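Local coordinates for protein aminotransferase (Helicobacter pylori, PDB 2FN6) that transfers an amino group to a UDP-linked 4-keto sugar with pyridoxal phosphate, the second step in making pseudaminic acid for flagellin modification, at residues L45-A50 against V194-E199; A72-I77 against R121-V126. All coordinates share one frame; numbering follows the deposited sequence.

Interactions 1 and 2 belong to one seven-stranded mixed sheet, the central sheet of a pyridoxal-phosphate aminotransferase of the DegT/DnrJ/EryC1 family. Interaction 1 pairs the outermost strand 49-53 with the antiparallel strand 191-195; interaction 2 pairs the parallel strands 76-79 and 122-128 toward the other end of the strand order. Their centres lie 23 Å apart and their nearest atoms about 12 Å, so they do not touch, and strands 174-178 and 150-154 lie between them in the sheet. In the chain, interaction 2 is nested inside the loop that interaction 1 closes. Neither contact lines the substrate site directly: the side chains of Val194 and Val126 stand about 11 and 12 Å from that of Ala56, a substrate-binding residue.

Interaction 1: L45-A50 against V194-E199; sequences LGVKHA and VTNDSE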
# COMPACT_ATOMS: atom_id res chain seq x y z
N LEU A 45 -12.34 -4.83 -19.63
CA LEU A 45 -13.62 -4.49 -19.04
C LEU A 45 -14.48 -3.56 -19.92
O LEU A 45 -15.66 -3.35 -19.63
CB LEU A 45 -13.39 -3.84 -17.67
CG LEU A 45 -12.71 -4.66 -16.57
CD1 LEU A 45 -12.19 -3.75 -15.47
CD2 LEU A 45 -13.66 -5.73 -16.01
N GLY A 46 -13.90 -3.03 -20.99
CA GLY A 46 -14.57 -2.02 -21.81
C GLY A 46 -14.84 -0.71 -21.07
O GLY A 46 -15.94 -0.17 -21.16
N VAL A 47 -13.86 -0.22 -20.33
CA VAL A 47 -14.00 1.06 -19.63
C VAL A 47 -12.93 2.02 -20.11
O VAL A 47 -12.01 1.63 -20.82
CB VAL A 47 -13.98 0.93 -18.07
CG1 VAL A 47 -15.20 0.18 -17.57
CG2 VAL A 47 -12.70 0.26 -17.59
N LYS A 48 -13.06 3.28 -19.71
CA LYS A 48 -12.15 4.32 -20.18
C LYS A 48 -10.87 4.46 -19.36
O LYS A 48 -9.79 4.69 -19.92
CB LYS A 48 -12.87 5.68 -20.27
CG LYS A 48 -13.46 5.93 -21.64
CD LYS A 48 -14.50 7.05 -21.64
CE LYS A 48 -15.22 7.09 -22.98
NZ LYS A 48 -16.24 8.17 -23.02
N HIS A 49 -10.98 4.31 -18.04
CA HIS A 49 -9.85 4.60 -17.16
C HIS A 49 -9.62 3.55 -16.06
O HIS A 49 -10.56 3.05 -15.43
CB HIS A 49 -10.02 5.98 -16.54
CG HIS A 49 -10.17 7.08 -17.55
ND1 HIS A 49 -9.15 7.44 -18.41
CD2 HIS A 49 -11.22 7.87 -17.86
CE1 HIS A 49 -9.57 8.42 -19.19
NE2 HIS A 49 -10.82 8.71 -18.87
N ALA A 50 -8.35 3.23 -15.84
CA ALA A 50 -7.97 2.26 -14.83
C ALA A 50 -6.76 2.73 -14.04
O ALA A 50 -5.79 3.21 -14.63
CB ALA A 50 -7.69 0.93 -15.48
N VAL A 194 -11.51 1.34 -11.53
CA VAL A 194 -11.83 1.64 -12.91
C VAL A 194 -13.02 2.61 -12.99
O VAL A 194 -13.93 2.58 -12.17
CB VAL A 194 -12.04 0.36 -13.77
CG1 VAL A 194 -10.83 -0.58 -13.68
CG2 VAL A 194 -13.31 -0.37 -13.40
N THR A 195 -12.97 3.49 -13.98
CA THR A 195 -14.01 4.49 -14.16
C THR A 195 -14.15 4.97 -15.61
O THR A 195 -13.24 4.82 -16.44
CB THR A 195 -13.77 5.70 -13.26
OG1 THR A 195 -14.90 6.56 -13.35
CG2 THR A 195 -12.51 6.46 -13.68
N ASN A 196 -15.31 5.56 -15.90
CA ASN A 196 -15.54 6.20 -17.18
C ASN A 196 -15.42 7.74 -17.11
O ASN A 196 -15.43 8.42 -18.14
CB ASN A 196 -16.88 5.74 -17.77
CG ASN A 196 -16.76 4.41 -18.52
OD1 ASN A 196 -15.83 4.20 -19.30
ND2 ASN A 196 -17.70 3.51 -18.29
N ASP A 197 -15.24 8.27 -15.90
CA ASP A 197 -15.11 9.71 -15.65
C ASP A 197 -13.64 10.14 -15.57
O ASP A 197 -12.93 9.81 -14.62
CB ASP A 197 -15.88 10.12 -14.38
CG ASP A 197 -15.78 11.62 -14.05
OD1 ASP A 197 -14.67 12.12 -13.73
OD2 ASP A 197 -16.83 12.29 -14.09
N SER A 198 -13.19 10.89 -16.57
CA SER A 198 -11.79 11.29 -16.69
C SER A 198 -11.28 12.13 -15.52
O SER A 198 -10.10 12.08 -15.19
CB SER A 198 -11.55 12.03 -18.00
OG SER A 198 -10.21 12.48 -18.08
N GLU A 199 -12.17 12.91 -14.92
CA GLU A 199 -11.78 13.79 -13.82
C GLU A 199 -11.48 12.99 -12.55
O GLU A 199 -10.51 13.26 -11.84
CB GLU A 199 -12.86 14.86 -13.57
CG GLU A 199 -12.58 16.20 -14.27
CD GLU A 199 -11.45 17.01 -13.60
OE1 GLU A 199 -10.65 17.65 -14.32
OE2 GLU A 199 -11.36 16.99 -12.34
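Val194 fills the tight side of this contact, its branches set between Leu45, Val47 and Ala50. CG1, anti to the carbonyl carbon (chi1 -55°), meets Leu45 CD1 and Ala50 CB, each at 3.9 Å. The Leu45 and Val47 side chains both cross that of Val194 at about a right angle, Val47 bringing CG2 against Val194 CB. The backbones form a short antiparallel pairing. His49 and Thr195 make the hydrogen-bonded pair: His49 N gives to Thr195 O at 2.8 Å, nearly along the C=O axis, and Thr195 N returns a straighter bond to His49 O, also 2.8 Å. Ala50 and Val194 follow as a non-hydrogen-bonded pair, with Val194 CA 3.2 Å from His49 O in a CA-H...O contact.

On the more exposed side the contact is polar, and its outer residues Lys48, Asn196 and Ser198 are open to solvent. Asn196 leaves the strand, yet its amide swings back so that OD1 accepts from Lys48 N at 2.9 Å, the donor tilted 32° from the carbonyl plane; Lys48 CB and CG pass beside the same oxygen before the extended chain leads its amine away. The His49 ring reaches past Thr195 to the start of the next helix, where NE2 lies 3.5 Å from Ser198 CB. Thr195 OG1, anti to its own backbone nitrogen (chi1 -173°), accepts from Asp197 N in an ST turn and also bonds to Leu173 O. Asp197 N-caps helix 198-207, OD1 taking a weak bond from Glu199 N and a hydrogen bond from Leu200 N.

Gly46, with positive phi, ends helix 32-45 in a Schellman motif and turns the chain into edge strand 49-53. Beyond Val194, strand 174-178 continues the sheet, Phe177 touching both Leu45 and Val194, while His201 of helix 198-207 meets the His49 ring.

Interaction 2: A72-I77 against R121-V126; sequences ADRNEI and RTKAIV
Arg121 curls back along the turn at residues 72-75, bent at chi2 and chi3 (-59° and -69°) so that its guanidinium comes up to two backbone carbonyls. NH2 donates to Ala72 O at 3.0 Å, with the oxygen at the guanidinium edge and in its plane; NE adds a weak bond to Asp73 O. Asn75 ND2 packs 3.2 Å from Arg121 CB, its amide turned 35° from the guanidinium. The extended Glu76 side chain crosses the aliphatic base of Arg121 and brings OE1 to 3.4 Å from Arg121 CG; its other oxygen, OE2, bonds weakly to Asn119. Here the two segments enter neighbouring parallel strands of the aminotransferase sheet: Glu76 N gives to Arg121 O from above the carbonyl plane, and Lys123 N returns a 2.8 Å bond to Glu76 O. Lys123 lays CG against Arg74 O and CB, its NZ 4.4 Å from Arg74 NE, two like charges at an exposed margin. Farther along the strands the contact turns apolar. Ile77 sets CG1 over Ala124 CB and CG2, anti to its backbone nitrogen, against Val126 CG2 at 3.5 Å; Ile77 also touches Leu91 and Val126 touches Thr87, both of helix 86-93.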
# COMPACT_ATOMS: atom_id res chain seq x y z
N ALA A 72 -20.11 17.42 6.02
CA ALA A 72 -20.71 16.85 7.23
C ALA A 72 -22.24 16.71 7.13
O ALA A 72 -22.84 15.98 7.92
CB ALA A 72 -20.31 17.64 8.47
N ASP A 73 -22.83 17.41 6.15
CA ASP A 73 -24.28 17.35 5.86
C ASP A 73 -24.66 16.18 4.94
O ASP A 73 -25.81 15.75 4.94
CB ASP A 73 -24.78 18.65 5.22
CG ASP A 73 -24.47 19.89 6.06
OD1 ASP A 73 -24.41 20.99 5.45
OD2 ASP A 73 -24.28 19.79 7.29
N ARG A 74 -23.70 15.71 4.15
CA ARG A 74 -23.92 14.56 3.26
C ARG A 74 -22.91 13.45 3.59
O ARG A 74 -21.96 13.20 2.84
CB ARG A 74 -23.84 14.96 1.77
CG ARG A 74 -24.98 15.86 1.28
CD ARG A 74 -24.59 17.34 1.30
NE ARG A 74 -24.06 17.81 0.02
CZ ARG A 74 -23.30 18.89 -0.15
NH1 ARG A 74 -22.96 19.65 0.88
NH2 ARG A 74 -22.89 19.22 -1.36
N ASN A 75 -23.16 12.78 4.71
CA ASN A 75 -22.16 11.99 5.43
C ASN A 75 -22.54 10.52 5.62
O ASN A 75 -21.83 9.77 6.29
CB ASN A 75 -21.90 12.61 6.80
CG ASN A 75 -23.02 12.33 7.80
OD1 ASN A 75 -22.77 11.96 8.95
ND2 ASN A 75 -24.27 12.46 7.36
N GLU A 76 -23.67 10.12 5.06
CA GLU A 76 -24.11 8.75 5.17
C GLU A 76 -24.03 8.09 3.81
O GLU A 76 -24.38 8.69 2.79
CB GLU A 76 -25.52 8.66 5.74
CG GLU A 76 -25.61 8.97 7.24
CD GLU A 76 -27.05 9.07 7.79
OE1 GLU A 76 -27.23 9.78 8.81
OE2 GLU A 76 -27.99 8.46 7.21
N ILE A 77 -23.52 6.86 3.81
CA ILE A 77 -23.48 6.05 2.61
C ILE A 77 -24.11 4.71 2.92
O ILE A 77 -23.83 4.11 3.95
CB ILE A 77 -22.03 5.88 2.09
CG1 ILE A 77 -21.57 7.17 1.40
CG2 ILE A 77 -21.92 4.68 1.14
CD1 ILE A 77 -20.11 7.20 1.03
N ARG A 121 -28.95 13.02 4.44
CA ARG A 121 -27.52 12.79 4.61
C ARG A 121 -26.92 11.89 3.52
O ARG A 121 -25.72 11.92 3.28
CB ARG A 121 -27.21 12.21 6.01
CG ARG A 121 -28.08 12.69 7.20
CD ARG A 121 -28.02 14.19 7.43
NE ARG A 121 -26.72 14.65 7.93
CZ ARG A 121 -26.50 15.05 9.18
NH1 ARG A 121 -27.47 15.03 10.07
NH2 ARG A 121 -25.29 15.46 9.53
N THR A 122 -27.77 11.09 2.87
CA THR A 122 -27.34 10.07 1.93
C THR A 122 -26.55 10.65 0.77
O THR A 122 -27.01 11.60 0.12
CB THR A 122 -28.53 9.28 1.38
OG1 THR A 122 -29.47 9.07 2.44
CG2 THR A 122 -28.08 7.93 0.86
N LYS A 123 -25.36 10.08 0.52
CA LYS A 123 -24.43 10.57 -0.50
C LYS A 123 -24.23 9.53 -1.60
O LYS A 123 -24.01 9.88 -2.77
CB LYS A 123 -23.07 10.88 0.12
CG LYS A 123 -22.38 12.17 -0.37
CD LYS A 123 -22.26 12.29 -1.88
CE LYS A 123 -21.26 13.38 -2.27
NZ LYS A 123 -21.46 14.75 -1.66
N ALA A 124 -24.28 8.25 -1.22
CA ALA A 124 -24.00 7.14 -2.14
C ALA A 124 -24.54 5.79 -1.70
O ALA A 124 -24.84 5.57 -0.52
CB ALA A 124 -22.51 7.03 -2.40
N ILE A 125 -24.65 4.89 -2.68
CA ILE A 125 -24.82 3.47 -2.42
C ILE A 125 -23.53 2.76 -2.84
O ILE A 125 -23.05 2.94 -3.97
CB ILE A 125 -25.98 2.86 -3.23
CG1 ILE A 125 -27.23 3.76 -3.19
CG2 ILE A 125 -26.26 1.43 -2.76
CD1 ILE A 125 -28.03 3.74 -1.90
N VAL A 126 -22.99 1.97 -1.92
CA VAL A 126 -21.85 1.10 -2.19
C VAL A 126 -22.32 -0.34 -2.22
O VAL A 126 -22.64 -0.90 -1.18
CB VAL A 126 -20.75 1.26 -1.13
CG1 VAL A 126 -19.66 0.20 -1.33
CG2 VAL A 126 -20.14 2.67 -1.16